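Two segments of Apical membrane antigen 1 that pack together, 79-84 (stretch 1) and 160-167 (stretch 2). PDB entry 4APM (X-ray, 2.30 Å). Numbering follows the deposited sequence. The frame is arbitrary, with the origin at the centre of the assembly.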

# COMPACT_ATOMS: atom_id res chain seq x y z
N GLY A 79 23.88 -2.52 8.18
CA GLY A 79 22.62 -2.37 7.49
C GLY A 79 22.83 -1.59 6.22
O GLY A 79 23.90 -1.66 5.61
N LEU A 80 21.84 -0.77 5.88
CA LEU A 80 21.77 -0.07 4.61
C LEU A 80 21.83 1.44 4.82
O LEU A 80 21.87 2.22 3.85
CB LEU A 80 20.44 -0.41 3.94
CG LEU A 80 20.35 -1.44 2.82
CD1 LEU A 80 21.44 -2.49 2.92
CD2 LEU A 80 18.96 -2.05 2.76
N ALA A 81 21.76 1.85 6.09
CA ALA A 81 21.65 3.26 6.46
C ALA A 81 22.93 4.03 6.18
O ALA A 81 24.04 3.46 6.26
CB ALA A 81 21.28 3.39 7.93
N PHE A 82 22.79 5.32 5.89
CA PHE A 82 23.94 6.21 5.76
C PHE A 82 25.03 5.98 6.81
O PHE A 82 24.73 5.91 8.01
CB PHE A 82 23.49 7.66 5.78
CG PHE A 82 23.65 8.36 4.46
CD1 PHE A 82 23.04 7.84 3.32
CD2 PHE A 82 24.41 9.51 4.35
CE1 PHE A 82 23.20 8.46 2.09
CE2 PHE A 82 24.57 10.14 3.13
CZ PHE A 82 23.96 9.61 2.00
N PRO A 83 26.31 5.91 6.36
CA PRO A 83 27.41 5.91 7.34
C PRO A 83 27.44 7.19 8.18
O PRO A 83 26.70 8.16 7.90
CB PRO A 83 28.67 5.79 6.48
CG PRO A 83 28.27 6.31 5.14
CD PRO A 83 26.79 6.08 4.98
N ASP A 84 28.25 7.18 9.24
CA ASP A 84 28.37 8.35 10.11
C ASP A 84 29.44 9.32 9.62
O ASP A 84 29.64 10.36 10.23
CB ASP A 84 28.66 7.94 11.56
CG ASP A 84 29.83 6.98 11.67
OD1 ASP A 84 30.24 6.39 10.65
OD2 ASP A 84 30.31 6.77 12.81
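Stretch 2 (160-167) HILFTPMQ

Stretch 2 enters as the end of a strand, covering His-160 and Ile-161, and continues as loop or turn; stretch 1 has no regular secondary structure. The two nevertheless meet through a single beta bridge, Ala-81 with Leu-162, whose CA atoms lie 4.3 Å apart. The hydrogen bonds have the antiparallel pattern, but the segments cross obliquely, so Phe-82 and Phe-163 also come close, their CA atoms 4.7 Å apart. Together the segments bury 469 Å² of surface.

His-160 is extended, but its side chain makes no close contact with stretch 1. Ile-161 keeps the strand conformation, and its carbonyl supplies the first anchor: Phe-82 N donates to Ile-161 O at 2.8 Å, nearly straight at 170°. A beta-branched residue suits such an extended backbone. Its CG2 meets Phe-82 CD1 at 3.8 Å, although the end of the side chain leads away.

Leu-162 is still extended and points its CA-to-CB bond away from stretch 1, yet its end comes nearer, so that CD2 lies 4.3 Å from Leu-80 CB and 4.0 Å from Ala-81 CA. The CA-to-CB bond of Ala-81 also points away overall, though its CB still touches stretch 2. Leu-162 CA also makes a CA-H...O contact with Leu-80 O at 3.5 Å, while Leu-162 O sits near the plane of the Phe-82 ring, at its edge, 3.4 Å from Phe-82 CD1.

At Phe-163 the backbone leaves the extended region, but only after its amide has formed the second anchor: Phe-163 N donates to Leu-80 O at 2.8 Å and 176°. The t rotamer of Phe-163 places its ring edge toward the face of Phe-82, with centroids 5.2 Å apart and planes at 81°. The face of the Phe-163 ring receives Pro-83, whose CD lies 3.9 Å from the ring centroid in a CH-pi contact; a proline CD, polarized by the adjacent nitrogen, is well suited to meet an aromatic face.

Thr-164 combines two roles: its methyl CG2 packs 3.9 Å from Leu-80 CG, while its hydroxyl OG1 accepts a hydrogen bond from Met-166 N at 2.9 Å. Pro-165 points away and makes no contact; at Met-166 the chain touches stretch 1 once more, Met-166 O lying 4.3 Å from Leu-80 CD2, while the end of its side chain leads away. Gln-167, also directed away, bonds back through NE2 to Pro-165 O at 2.7 Å.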

# COMPACT_ATOMS: atom_id res chain seq x y z
N HIS A 160 15.70 8.17 8.54
CA HIS A 160 16.91 7.51 8.06
C HIS A 160 17.10 7.69 6.57
O HIS A 160 16.20 7.44 5.76
CB HIS A 160 16.86 6.02 8.38
CG HIS A 160 16.68 5.72 9.84
ND1 HIS A 160 17.70 5.38 10.65
CD2 HIS A 160 15.54 5.74 10.64
CE1 HIS A 160 17.24 5.18 11.89
NE2 HIS A 160 15.91 5.41 11.89
N ILE A 161 18.31 8.06 6.19
CA ILE A 161 18.65 8.05 4.79
C ILE A 161 19.43 6.78 4.50
O ILE A 161 20.35 6.42 5.25
CB ILE A 161 19.45 9.32 4.40
CG1 ILE A 161 18.75 10.58 4.95
CG2 ILE A 161 19.65 9.40 2.89
CD1 ILE A 161 17.34 10.82 4.44
N LEU A 162 19.03 6.09 3.45
CA LEU A 162 19.68 4.87 3.05
C LEU A 162 20.83 5.24 2.13
O LEU A 162 20.76 6.25 1.44
CB LEU A 162 18.68 3.93 2.35
CG LEU A 162 17.55 3.50 3.30
CD1 LEU A 162 16.71 2.35 2.76
CD2 LEU A 162 18.13 3.12 4.64
N PHE A 163 21.90 4.46 2.20
CA PHE A 163 23.10 4.69 1.39
C PHE A 163 23.01 4.02 0.02
O PHE A 163 23.88 4.21 -0.81
CB PHE A 163 24.35 4.18 2.12
CG PHE A 163 25.64 4.78 1.62
CD1 PHE A 163 25.85 6.17 1.64
CD2 PHE A 163 26.68 3.97 1.18
CE1 PHE A 163 27.04 6.72 1.19
CE2 PHE A 163 27.89 4.52 0.75
CZ PHE A 163 28.06 5.89 0.75
N THR A 164 22.01 3.16 -0.18
CA THR A 164 21.85 2.45 -1.46
C THR A 164 20.38 2.30 -1.80
O THR A 164 19.56 2.11 -0.91
CB THR A 164 22.49 1.04 -1.42
OG1 THR A 164 22.12 0.32 -2.61
CG2 THR A 164 22.03 0.27 -0.23
N PRO A 165 20.04 2.33 -3.11
CA PRO A 165 18.66 2.05 -3.48
C PRO A 165 18.39 0.54 -3.62
O PRO A 165 17.25 0.16 -3.92
CB PRO A 165 18.51 2.75 -4.82
CG PRO A 165 19.88 2.65 -5.44
CD PRO A 165 20.86 2.69 -4.29
N MET A 166 19.40 -0.29 -3.40
CA MET A 166 19.20 -1.75 -3.47
C MET A 166 18.10 -2.25 -2.55
O MET A 166 17.99 -1.84 -1.40
CB MET A 166 20.51 -2.50 -3.20
CG MET A 166 21.48 -2.45 -4.38
SD MET A 166 22.91 -3.56 -4.20
CE MET A 166 22.09 -5.15 -4.11
N GLN A 167 17.27 -3.15 -3.07
CA GLN A 167 16.12 -3.61 -2.32
C GLN A 167 15.97 -5.10 -2.49
O GLN A 167 15.52 -5.78 -1.59
CB GLN A 167 14.86 -2.88 -2.79
CG GLN A 167 14.95 -1.37 -2.60
CD GLN A 167 14.03 -0.60 -3.51
OE1 GLN A 167 12.80 -0.68 -3.38
NE2 GLN A 167 14.61 0.20 -4.40